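Blood group a-and b-cleaving endo-beta-galactosidase (Streptococcus pneumoniae, PDB 2YGM) binds fucose- and galactose-containing glycans through an NPCBM-type module, probably to target a pneumococcal enzyme that cleaves blood group A and B antigens. Local coordinates at residues Tyr282-Lys287 with Lys336-Asp341; Ile271-Asn276 with Ile308-Ser313; Ser16-Asp21 with Pro68-Tyr73. All blocks are in the same frame, centred on the assembly; numbering follows the deposited sequence.

Interaction 1 of 3, residues Tyr282-Lys287 with Lys336-Asp341; sequences YADIQK and KHTWAD. With NA (sodium ion), chain F.
Tyr282 lays one face of its ring over the imidazole of His337, with the two centroids 4.0 Å apart and the planes inclined by 33°. That tilt makes the pair oblique, and the overlap is displaced toward the rims, where Tyr282 CD1 comes within 3.3 Å of His337 CD2. The CB atoms of both residues add to the contact, and the aromatic pair is the solvent-exposed end of the contact. Further in, the contact turns polar. Thr338 OG1 donates a hydrogen bond to Asp284 OD1 over 3.2 Å; the hydroxyl meets the carboxylate on its anti side, 34° out of the plane, so the bond is neither short nor in line with that plane. With chi1 of 43°, OG1 lies between the backbone N and the carbonyl carbon of Thr338, which turns it inward to Asp284. The CB of Ala340 packs against the same carboxylate, 3.8 Å from Asp284 OD2. A sodium ion bridges the backbone of one segment and a side chain of the other: it is bound by Asp284 O at 2.9 Å and by Asp341 OD1 at 2.6 Å. Asp284 O and Ala340 O, both acceptors, approach to 3.2 Å, and the adjacent cation probably offsets part of their repulsion. Besides the ion, Asp341 OD1 takes a weak hydrogen bond from Ser334 OG. Ile285 reaches across with its CD1, which lies 3.3 Å from Asp341 O. Asp284 and Ile285 both face Ile308, forming a classic beta bulge at the start of strand 285-292. That strand runs antiparallel between 327-334 and 295-299 in a five-stranded sheet, while 336-341 is the connection from 327-334 to strand 342-352 of the other sheet, tied back to the bulge by the backbone bond between Asp284 and Gly335.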
loop_
_atom_site.group_PDB
_atom_site.type_symbol
_atom_site.label_atom_id
_atom_site.label_comp_id
_atom_site.label_asym_id
_atom_site.label_seq_id
_atom_site.Cartn_x
_atom_site.Cartn_y
_atom_site.Cartn_z
ATOM N N TYR A 282 -26.839 -2.882 -18.421
ATOM C CA TYR A 282 -26.949 -4.067 -17.574
ATOM C C TYR A 282 -25.605 -4.495 -16.979
ATOM O O TYR A 282 -24.549 -4.308 -17.591
ATOM C CB TYR A 282 -27.567 -5.232 -18.357
ATOM C CG TYR A 282 -28.927 -4.933 -18.945
ATOM C CD1 TYR A 282 -30.052 -4.804 -18.126
ATOM C CD2 TYR A 282 -29.094 -4.772 -20.324
ATOM C CE1 TYR A 282 -31.310 -4.524 -18.665
ATOM C CE2 TYR A 282 -30.346 -4.492 -20.871
ATOM C CZ TYR A 282 -31.445 -4.368 -20.036
ATOM O OH TYR A 282 -32.684 -4.093 -20.570
ATOM N N ALA A 283 -25.665 -5.082 -15.786
ATOM C CA ALA A 283 -24.479 -5.558 -15.083
ATOM C C ALA A 283 -23.907 -6.816 -15.723
ATOM O O ALA A 283 -24.640 -7.595 -16.336
ATOM C CB ALA A 283 -24.810 -5.819 -13.628
ATOM N N ASP A 284 -22.595 -6.996 -15.580
ATOM C CA ASP A 284 -21.924 -8.243 -15.958
ATOM C C ASP A 284 -22.150 -9.320 -14.905
ATOM O O ASP A 284 -22.412 -10.480 -15.235
ATOM C CB ASP A 284 -20.423 -8.010 -16.147
ATOM C CG ASP A 284 -20.108 -7.205 -17.389
ATOM O OD1 ASP A 284 -21.028 -6.976 -18.207
ATOM O OD2 ASP A 284 -18.939 -6.798 -17.548
ATOM N N ILE A 285 -22.039 -8.915 -13.642
ATOM C CA ILE A 285 -22.271 -9.779 -12.491
ATOM C C ILE A 285 -23.394 -9.159 -11.676
ATOM O O ILE A 285 -23.308 -7.983 -11.314
ATOM C CB ILE A 285 -21.009 -9.862 -11.591
ATOM C CG1 ILE A 285 -19.764 -10.273 -12.401
ATOM C CG2 ILE A 285 -21.256 -10.756 -10.370
ATOM C CD1 ILE A 285 -19.757 -11.704 -12.903
ATOM N N GLN A 286 -24.437 -9.941 -11.388
ATOM C CA GLN A 286 -25.563 -9.425 -10.618
ATOM C C GLN A 286 -25.187 -9.210 -9.150
ATOM O O GLN A 286 -25.428 -8.131 -8.611
ATOM C CB GLN A 286 -26.801 -10.318 -10.759
ATOM C CG GLN A 286 -28.127 -9.563 -10.631
ATOM C CD GLN A 286 -28.306 -8.493 -11.704
ATOM O OE1 GLN A 286 -28.318 -8.787 -12.900
ATOM N NE2 GLN A 286 -28.455 -7.243 -11.275
ATOM N N LYS A 287 -24.579 -10.219 -8.520
ATOM C CA LYS A 287 -24.178 -10.141 -7.112
ATOM C C LYS A 287 -23.206 -11.250 -6.687
ATOM O O LYS A 287 -23.090 -12.285 -7.349
ATOM C CB LYS A 287 -25.411 -10.152 -6.198
ATOM C CG LYS A 287 -26.183 -11.469 -6.220
ATOM C CD LYS A 287 -27.560 -11.321 -5.603
ATOM C CE LYS A 287 -28.227 -12.671 -5.458
ATOM N NZ LYS A 287 -29.615 -12.531 -4.939
ATOM N N LYS A 336 -26.747 -11.958 -16.613
ATOM C CA LYS A 336 -27.802 -12.499 -17.490
ATOM C C LYS A 336 -28.015 -11.797 -18.849
ATOM O O LYS A 336 -28.601 -12.389 -19.759
ATOM C CB LYS A 336 -29.145 -12.625 -16.741
ATOM C CG LYS A 336 -29.480 -14.027 -16.226
ATOM C CD LYS A 336 -28.818 -14.337 -14.881
ATOM C CE LYS A 336 -29.504 -15.511 -14.177
ATOM N NZ LYS A 336 -28.719 -16.002 -13.002
ATOM N N HIS A 337 -27.556 -10.555 -18.988
ATOM C CA HIS A 337 -27.791 -9.797 -20.224
ATOM C C HIS A 337 -26.553 -9.678 -21.102
ATOM O O HIS A 337 -26.634 -9.239 -22.252
ATOM C CB HIS A 337 -28.374 -8.413 -19.917
ATOM C CG HIS A 337 -29.732 -8.457 -19.288
ATOM N ND1 HIS A 337 -30.845 -8.923 -19.953
ATOM C CD2 HIS A 337 -30.156 -8.090 -18.056
ATOM C CE1 HIS A 337 -31.897 -8.846 -19.156
ATOM N NE2 HIS A 337 -31.505 -8.339 -18.000
ATOM N N THR A 338 -25.412 -10.081 -20.552
ATOM C CA THR A 338 -24.146 -10.079 -21.275
ATOM C C THR A 338 -23.543 -11.482 -21.228
ATOM O O THR A 338 -24.085 -12.365 -20.561
ATOM C CB THR A 338 -23.163 -9.050 -20.671
ATOM O OG1 THR A 338 -23.216 -9.116 -19.238
ATOM C CG2 THR A 338 -23.521 -7.635 -21.115
ATOM N N TRP A 339 -22.437 -11.691 -21.939
ATOM C CA TRP A 339 -21.703 -12.955 -21.862
ATOM C C TRP A 339 -20.577 -12.893 -20.823
ATOM O O TRP A 339 -20.085 -13.930 -20.375
ATOM C CB TRP A 339 -21.160 -13.360 -23.241
ATOM C CG TRP A 339 -20.183 -14.529 -23.227
ATOM C CD1 TRP A 339 -18.856 -14.493 -23.566
ATOM C CD2 TRP A 339 -20.458 -15.892 -22.842
ATOM N NE1 TRP A 339 -18.294 -15.742 -23.429
ATOM C CE2 TRP A 339 -19.251 -16.618 -22.987
ATOM C CE3 TRP A 339 -21.606 -16.567 -22.395
ATOM C CZ2 TRP A 339 -19.158 -17.991 -22.699
ATOM C CZ3 TRP A 339 -21.510 -17.936 -22.113
ATOM C CH2 TRP A 339 -20.293 -18.629 -22.265
ATOM N N ALA A 340 -20.192 -11.677 -20.435
ATOM C CA ALA A 340 -19.100 -11.456 -19.484
ATOM C C ALA A 340 -19.466 -11.902 -18.066
ATOM O O ALA A 340 -20.152 -11.183 -17.332
ATOM C CB ALA A 340 -18.675 -9.993 -19.499
ATOM N N ASP A 341 -19.007 -13.094 -17.689
ATOM C CA ASP A 341 -19.324 -13.669 -16.380
ATOM C C ASP A 341 -18.099 -13.877 -15.475
ATOM O O ASP A 341 -18.241 -14.320 -14.335
ATOM C CB ASP A 341 -20.070 -14.999 -16.547
ATOM C CG ASP A 341 -21.482 -14.830 -17.075
ATOM O OD1 ASP A 341 -22.206 -13.918 -16.614
ATOM O OD2 ASP A 341 -21.873 -15.625 -17.956
HETATM NA NA NA F . -23.189 -11.746 -17.662
#

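Interaction 2 of 3, residues Ile271-Asn276 with Ile308-Ser313; sequences IDRSAN and IKYDTS
Two type I beta turns, Asp272-Ala275 and Lys309-Thr312, meet here through Arg273 and Tyr310. The guanidinium of Arg273 lies flat on the tyrosine ring, centres 4.2 Å apart and planes at 23°, a cation-pi stack in which NH1 sits off-centre over the ring, 3.3 Å from Tyr310 CE2. Bends at chi2 and chi3 fold the arginine chain back over the ring, and its NE forms a salt bridge with Glu236, which probably helps hold the group in this orientation. The phenol hydroxyl also bonds the arginine's backbone: Tyr310 OH donates to Arg273 O over 2.6 Å, tilted 27° from the carbonyl plane. Ile271, which is buried, sets CG2 at the edge of the Tyr310 ring and CD1 3.6 Å from Ile308 CD1. An Asx turn overlaps the start of the first beta turn: Asp272 OD2 accepts from Ser274 N at 3.1 Å, and Ser274 OG reaches the same oxygen from the opposite face. Both segments are loops: 271-276 leaves strand 262-270 and leans on strand 228-232 through Asp272 and Arg273, while 308-313 leads into strand 315-320, with Ile308 packed on Leu343 of strand 342-352.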
loop_
_atom_site.group_PDB
_atom_site.type_symbol
_atom_site.label_atom_id
_atom_site.label_comp_id
_atom_site.label_asym_id
_atom_site.label_seq_id
_atom_site.Cartn_x
_atom_site.Cartn_y
_atom_site.Cartn_z
ATOM N N ILE A 271 -14.229 -7.432 -11.591
ATOM C CA ILE A 271 -13.859 -8.061 -12.854
ATOM C C ILE A 271 -12.397 -7.747 -13.139
ATOM O O ILE A 271 -11.962 -6.608 -12.983
ATOM C CB ILE A 271 -14.757 -7.567 -14.040
ATOM C CG1 ILE A 271 -16.176 -8.120 -13.934
ATOM C CG2 ILE A 271 -14.193 -7.982 -15.384
ATOM C CD1 ILE A 271 -17.180 -7.121 -13.442
ATOM N N ASP A 272 -11.641 -8.766 -13.544
ATOM C CA ASP A 272 -10.237 -8.597 -13.901
ATOM C C ASP A 272 -10.066 -7.642 -15.082
ATOM O O ASP A 272 -10.886 -7.620 -16.002
ATOM C CB ASP A 272 -9.604 -9.944 -14.233
ATOM C CG ASP A 272 -8.093 -9.922 -14.109
ATOM O OD1 ASP A 272 -7.586 -10.119 -12.982
ATOM O OD2 ASP A 272 -7.415 -9.716 -15.140
ATOM N N ARG A 273 -8.986 -6.868 -15.049
ATOM C CA ARG A 273 -8.702 -5.874 -16.082
ATOM C C ARG A 273 -8.443 -6.486 -17.460
ATOM O O ARG A 273 -8.498 -5.784 -18.472
ATOM C CB ARG A 273 -7.526 -4.980 -15.658
ATOM C CG ARG A 273 -7.759 -4.188 -14.368
ATOM C CD ARG A 273 -9.084 -3.432 -14.385
ATOM N NE ARG A 273 -9.038 -2.247 -15.243
ATOM C CZ ARG A 273 -10.110 -1.585 -15.679
ATOM N NH1 ARG A 273 -11.337 -1.992 -15.356
ATOM N NH2 ARG A 273 -9.955 -0.511 -16.445
ATOM N N SER A 274 -8.173 -7.789 -17.490
ATOM C CA SER A 274 -7.889 -8.509 -18.731
ATOM C C SER A 274 -9.124 -9.212 -19.310
ATOM O O SER A 274 -9.029 -9.926 -20.310
ATOM C CB SER A 274 -6.755 -9.522 -18.512
ATOM O OG SER A 274 -7.138 -10.555 -17.613
ATOM N N ALA A 275 -10.276 -9.000 -18.681
ATOM C CA ALA A 275 -11.509 -9.671 -19.075
ATOM C C ALA A 275 -12.227 -8.957 -20.221
ATOM O O ALA A 275 -12.144 -7.734 -20.349
ATOM C CB ALA A 275 -12.433 -9.805 -17.880
ATOM N N ASN A 276 -12.935 -9.731 -21.040
ATOM C CA ASN A 276 -13.764 -9.182 -22.109
ATOM C C ASN A 276 -14.985 -8.456 -21.548
ATOM O O ASN A 276 -15.650 -8.962 -20.641
ATOM C CB ASN A 276 -14.216 -10.283 -23.074
ATOM C CG ASN A 276 -13.060 -10.944 -23.807
ATOM O OD1 ASN A 276 -13.137 -12.120 -24.162
ATOM N ND2 ASN A 276 -11.987 -10.193 -24.043
ATOM N N ILE A 308 -22.357 -5.232 -10.910
ATOM C CA ILE A 308 -21.040 -4.695 -11.263
ATOM C C ILE A 308 -20.689 -4.842 -12.745
ATOM O O ILE A 308 -20.931 -5.887 -13.353
ATOM C CB ILE A 308 -19.889 -5.265 -10.366
ATOM C CG1 ILE A 308 -19.663 -6.754 -10.617
ATOM C CG2 ILE A 308 -20.165 -5.002 -8.879
ATOM C CD1 ILE A 308 -18.371 -7.282 -10.033
ATOM N N LYS A 309 -20.120 -3.777 -13.312
ATOM C CA LYS A 309 -19.625 -3.784 -14.688
ATOM C C LYS A 309 -18.098 -3.833 -14.684
ATOM O O LYS A 309 -17.476 -3.875 -13.626
ATOM C CB LYS A 309 -20.087 -2.534 -15.449
ATOM C CG LYS A 309 -21.580 -2.218 -15.398
ATOM C CD LYS A 309 -21.878 -1.023 -16.304
ATOM C CE LYS A 309 -23.031 -0.167 -15.788
ATOM N NZ LYS A 309 -24.367 -0.737 -16.115
ATOM N N TYR A 310 -17.504 -3.811 -15.873
ATOM C CA TYR A 310 -16.056 -3.775 -16.031
ATOM C C TYR A 310 -15.426 -2.515 -15.438
ATOM O O TYR A 310 -14.320 -2.568 -14.899
ATOM C CB TYR A 310 -15.689 -3.883 -17.508
ATOM C CG TYR A 310 -14.201 -3.852 -17.785
ATOM C CD1 TYR A 310 -13.425 -5.004 -17.651
ATOM C CD2 TYR A 310 -13.571 -2.674 -18.191
ATOM C CE1 TYR A 310 -12.061 -4.983 -17.909
ATOM C CE2 TYR A 310 -12.204 -2.642 -18.450
ATOM C CZ TYR A 310 -11.456 -3.800 -18.308
ATOM O OH TYR A 310 -10.105 -3.782 -18.566
ATOM N N ASP A 311 -16.132 -1.392 -15.550
ATOM C CA ASP A 311 -15.636 -0.107 -15.065
ATOM C C ASP A 311 -15.976 0.160 -13.595
ATOM O O ASP A 311 -15.753 1.265 -13.095
ATOM C CB ASP A 311 -16.137 1.040 -15.959
ATOM C CG ASP A 311 -17.659 1.168 -15.976
ATOM O OD1 ASP A 311 -18.322 0.819 -14.976
ATOM O OD2 ASP A 311 -18.196 1.639 -17.003
ATOM N N THR A 312 -16.523 -0.840 -12.909
ATOM C CA THR A 312 -16.810 -0.706 -11.484
ATOM C C THR A 312 -15.527 -0.926 -10.691
ATOM O O THR A 312 -14.761 -1.842 -10.981
ATOM C CB THR A 312 -17.882 -1.707 -11.001
ATOM O OG1 THR A 312 -18.945 -1.779 -11.955
ATOM C CG2 THR A 312 -18.447 -1.286 -9.633
ATOM N N SER A 313 -15.292 -0.073 -9.700
ATOM C CA SER A 313 -14.189 -0.275 -8.773
ATOM C C SER A 313 -14.482 -1.487 -7.902
ATOM O O SER A 313 -15.599 -1.653 -7.408
ATOM C CB SER A 313 -13.967 0.964 -7.904
ATOM O OG SER A 313 -13.324 1.988 -8.641
#

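Interaction 3 of 3, residues Ser16-Asp21 with Pro68-Tyr73; sequences SATHGD and PSVISY. With FUC (alpha-L-fucopyranose), chain C; GLA (alpha-D-galactopyranose), chain B.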
loop_
_atom_site.group_PDB
_atom_site.type_symbol
_atom_site.label_atom_id
_atom_site.label_comp_id
_atom_site.label_asym_id
_atom_site.label_seq_id
_atom_site.Cartn_x
_atom_site.Cartn_y
_atom_site.Cartn_z
ATOM N N SER A 16 2.986 22.330 5.804
ATOM C CA SER A 16 3.934 23.331 5.301
ATOM C C SER A 16 5.251 22.673 4.887
ATOM O O SER A 16 5.614 21.614 5.407
ATOM C CB SER A 16 4.201 24.408 6.356
ATOM O OG SER A 16 4.626 23.823 7.574
ATOM N N ALA A 17 5.961 23.311 3.958
ATOM C CA ALA A 17 7.232 22.799 3.440
ATOM C C ALA A 17 8.072 23.909 2.815
ATOM O O ALA A 17 7.640 24.566 1.865
ATOM C CB ALA A 17 6.993 21.682 2.425
ATOM N N THR A 18 9.269 24.117 3.356
ATOM C CA THR A 18 10.214 25.074 2.787
ATOM C C THR A 18 11.495 24.374 2.344
ATOM O O THR A 18 11.830 23.297 2.838
ATOM C CB THR A 18 10.562 26.215 3.774
ATOM O OG1 THR A 18 11.009 25.661 5.017
ATOM C CG2 THR A 18 9.353 27.107 4.023
ATOM N N HIS A 19 12.197 24.989 1.398
ATOM C CA HIS A 19 13.474 24.481 0.913
ATOM C C HIS A 19 14.436 25.642 0.679
ATOM O O HIS A 19 14.025 26.804 0.697
ATOM C CB HIS A 19 13.285 23.659 -0.368
ATOM C CG HIS A 19 12.633 24.415 -1.485
ATOM N ND1 HIS A 19 13.305 25.345 -2.248
ATOM C CD2 HIS A 19 11.369 24.374 -1.967
ATOM C CE1 HIS A 19 12.482 25.845 -3.153
ATOM N NE2 HIS A 19 11.301 25.274 -3.003
ATOM N N GLY A 20 15.707 25.317 0.446
ATOM C CA GLY A 20 16.756 26.327 0.303
ATOM C C GLY A 20 17.178 26.658 -1.116
ATOM O O GLY A 20 18.194 27.320 -1.318
ATOM N N ASP A 21 16.416 26.198 -2.104
ATOM C CA ASP A 21 16.684 26.556 -3.499
ATOM C C ASP A 21 16.065 27.917 -3.814
ATOM O O ASP A 21 14.925 28.190 -3.426
ATOM C CB ASP A 21 16.141 25.489 -4.452
ATOM C CG ASP A 21 16.856 25.486 -5.794
ATOM O OD1 ASP A 21 16.714 26.464 -6.558
ATOM O OD2 ASP A 21 17.564 24.496 -6.084
ATOM N N PRO A 68 16.311 27.110 9.058
ATOM C CA PRO A 68 16.394 25.803 8.396
ATOM C C PRO A 68 15.354 25.626 7.290
ATOM O O PRO A 68 14.454 26.458 7.143
ATOM C CB PRO A 68 16.088 24.829 9.528
ATOM C CG PRO A 68 15.149 25.587 10.416
ATOM C CD PRO A 68 15.502 27.046 10.292
ATOM N N SER A 69 15.500 24.550 6.517
ATOM C CA SER A 69 14.410 24.025 5.698
ATOM C C SER A 69 13.526 23.196 6.607
ATOM O O SER A 69 14.024 22.378 7.384
ATOM C CB SER A 69 14.945 23.145 4.567
ATOM O OG SER A 69 13.951 22.245 4.095
ATOM N N VAL A 70 12.217 23.410 6.522
ATOM C CA VAL A 70 11.281 22.728 7.411
ATOM C C VAL A 70 10.144 22.084 6.621
ATOM O O VAL A 70 9.538 22.720 5.757
ATOM C CB VAL A 70 10.719 23.678 8.518
ATOM C CG1 VAL A 70 9.892 22.904 9.541
ATOM C CG2 VAL A 70 11.837 24.428 9.223
ATOM N N ILE A 71 9.889 20.811 6.910
ATOM C CA ILE A 71 8.712 20.107 6.411
ATOM C C ILE A 71 7.897 19.677 7.627
ATOM O O ILE A 71 8.392 18.944 8.488
ATOM C CB ILE A 71 9.081 18.867 5.541
ATOM C CG1 ILE A 71 9.957 19.257 4.344
ATOM C CG2 ILE A 71 7.832 18.161 5.041
ATOM C CD1 ILE A 71 11.425 18.911 4.505
ATOM N N SER A 72 6.657 20.149 7.707
ATOM C CA SER A 72 5.815 19.897 8.878
ATOM C C SER A 72 4.587 19.062 8.550
ATOM O O SER A 72 3.938 19.270 7.523
ATOM C CB SER A 72 5.386 21.210 9.530
ATOM O OG SER A 72 6.503 21.905 10.049
ATOM N N TYR A 73 4.273 18.122 9.438
ATOM C CA TYR A 73 3.094 17.278 9.295
ATOM C C TYR A 73 2.167 17.397 10.495
ATOM O O TYR A 73 2.611 17.364 11.643
ATOM C CB TYR A 73 3.497 15.818 9.098
ATOM C CG TYR A 73 4.172 15.545 7.778
ATOM C CD1 TYR A 73 3.423 15.210 6.650
ATOM C CD2 TYR A 73 5.560 15.617 7.653
ATOM C CE1 TYR A 73 4.038 14.954 5.430
ATOM C CE2 TYR A 73 6.182 15.364 6.436
ATOM C CZ TYR A 73 5.414 15.033 5.330
ATOM O OH TYR A 73 6.020 14.780 4.120
HETATM C C1 FUC C . 20.871 25.639 -9.453
HETATM C C2 FUC C . 19.414 25.546 -9.004
HETATM C C3 FUC C . 18.637 26.772 -9.478
HETATM C C4 FUC C . 18.778 26.935 -10.989
HETATM C C5 FUC C . 20.265 26.998 -11.346
HETATM C C6 FUC C . 20.499 27.162 -12.847
HETATM O O2 FUC C . 19.354 25.470 -7.602
HETATM O O3 FUC C . 17.282 26.659 -9.111
HETATM O O4 FUC C . 18.159 25.850 -11.651
HETATM O O5 FUC C . 20.944 25.846 -10.861
HETATM C C1 GLA B . 23.271 23.651 -6.420
HETATM C C2 GLA B . 22.867 22.240 -6.861
HETATM C C3 GLA B . 21.360 22.171 -7.083
HETATM C C4 GLA B . 20.626 22.576 -5.811
HETATM C C5 GLA B . 21.073 23.973 -5.378
HETATM C C6 GLA B . 20.439 24.348 -4.040
HETATM O O2 GLA B . 23.530 21.892 -8.055
HETATM O O3 GLA B . 20.994 20.869 -7.464
HETATM O O4 GLA B . 20.886 21.639 -4.787
HETATM O O5 GLA B . 22.492 24.086 -5.302
HETATM O O6 GLA B . 21.007 25.539 -3.546
#
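Residues 16-19 run antiparallel to 68-72, their directions 149° apart, with Ser16 opposite Ser72 as a hydrogen-bonded pair and Ala17 opposite Ile71 as a non-hydrogen-bonded pair. Ser72 N gives a nearly straight bond to Ser16 O (2.9 Å, 176° at the hydrogen), and Thr18 N continues the ladder to Val70 O at 2.8 Å. CA-H...O contacts from Ala17 and Ile71 fill the interval. Beyond this point side chains take over the backbone's work. Thr18 OG1, placed between its own N and carbonyl carbon by chi1 of 53°, accepts from Val70 N at 3.0 Å, where a main-chain carbonyl would otherwise be expected. Ser69 OG is swung away from its N and donates to Thr18 O at 2.7 Å; this hydroxyl also bonds to Thr63. Thus Thr18 is gripped by its N, O and OG1 together. Within the NPCBM module, 16-17 forms one edge of a five-stranded antiparallel sheet and 69-74 the next strand in, bonded on its far side to 145-151. Ala17 CB packs on Ile71 CG1 on one face, and Ser16 OG meets Ser72 CB at 3.4 Å on the other, where Ser72 OG bonds to Ser147. Past the ladder the chain turns toward the sugars. His19 ND1 receives Asp21 N in its ring plane, while NE2 bonds to Lys26 O, so both imidazole nitrogens are bonded, which probably fixes the ring's rotation. Asp21 then presents both carboxylate oxygens to the fucose: OD1 accepts from FUC O3 at 2.6 Å and OD2 from FUC O2 at 2.5 Å. Lys26 NZ also bonds to this fucose, and Glu160, Thr35, Thr156, Asn94 and the N of Gly158 bond to the adjoining alpha-galactose. Gly20 O also bonds Thr156 OG1, so it probably helps position that galactose ligand.

Overall arrangement
Interactions 1 and 2 are neighbours, their centres 11 Å apart. The bulge of 282-287 joins 308-313 through two probable hydrogen bonds, Ile285 O to Ile308 N at 2.9 Å and Asp284 N to Ile308 O at 3.0 Å, and Ala340 CB packs on Asn276 O at 3.4 Å. Interaction 3 belongs to the other module, with centres about 52 Å from interaction 1 and 43 Å from interaction 2, and leads directly to bound fucose. The HTW and SAN sequences recur in both modules, so Thr338, Ala340 and Asn276 probably correspond to Thr156, Gly158 and Asn94, which bond to the alpha-galactose; interactions 1 and 2 thus probably frame the equivalent surface of the second module.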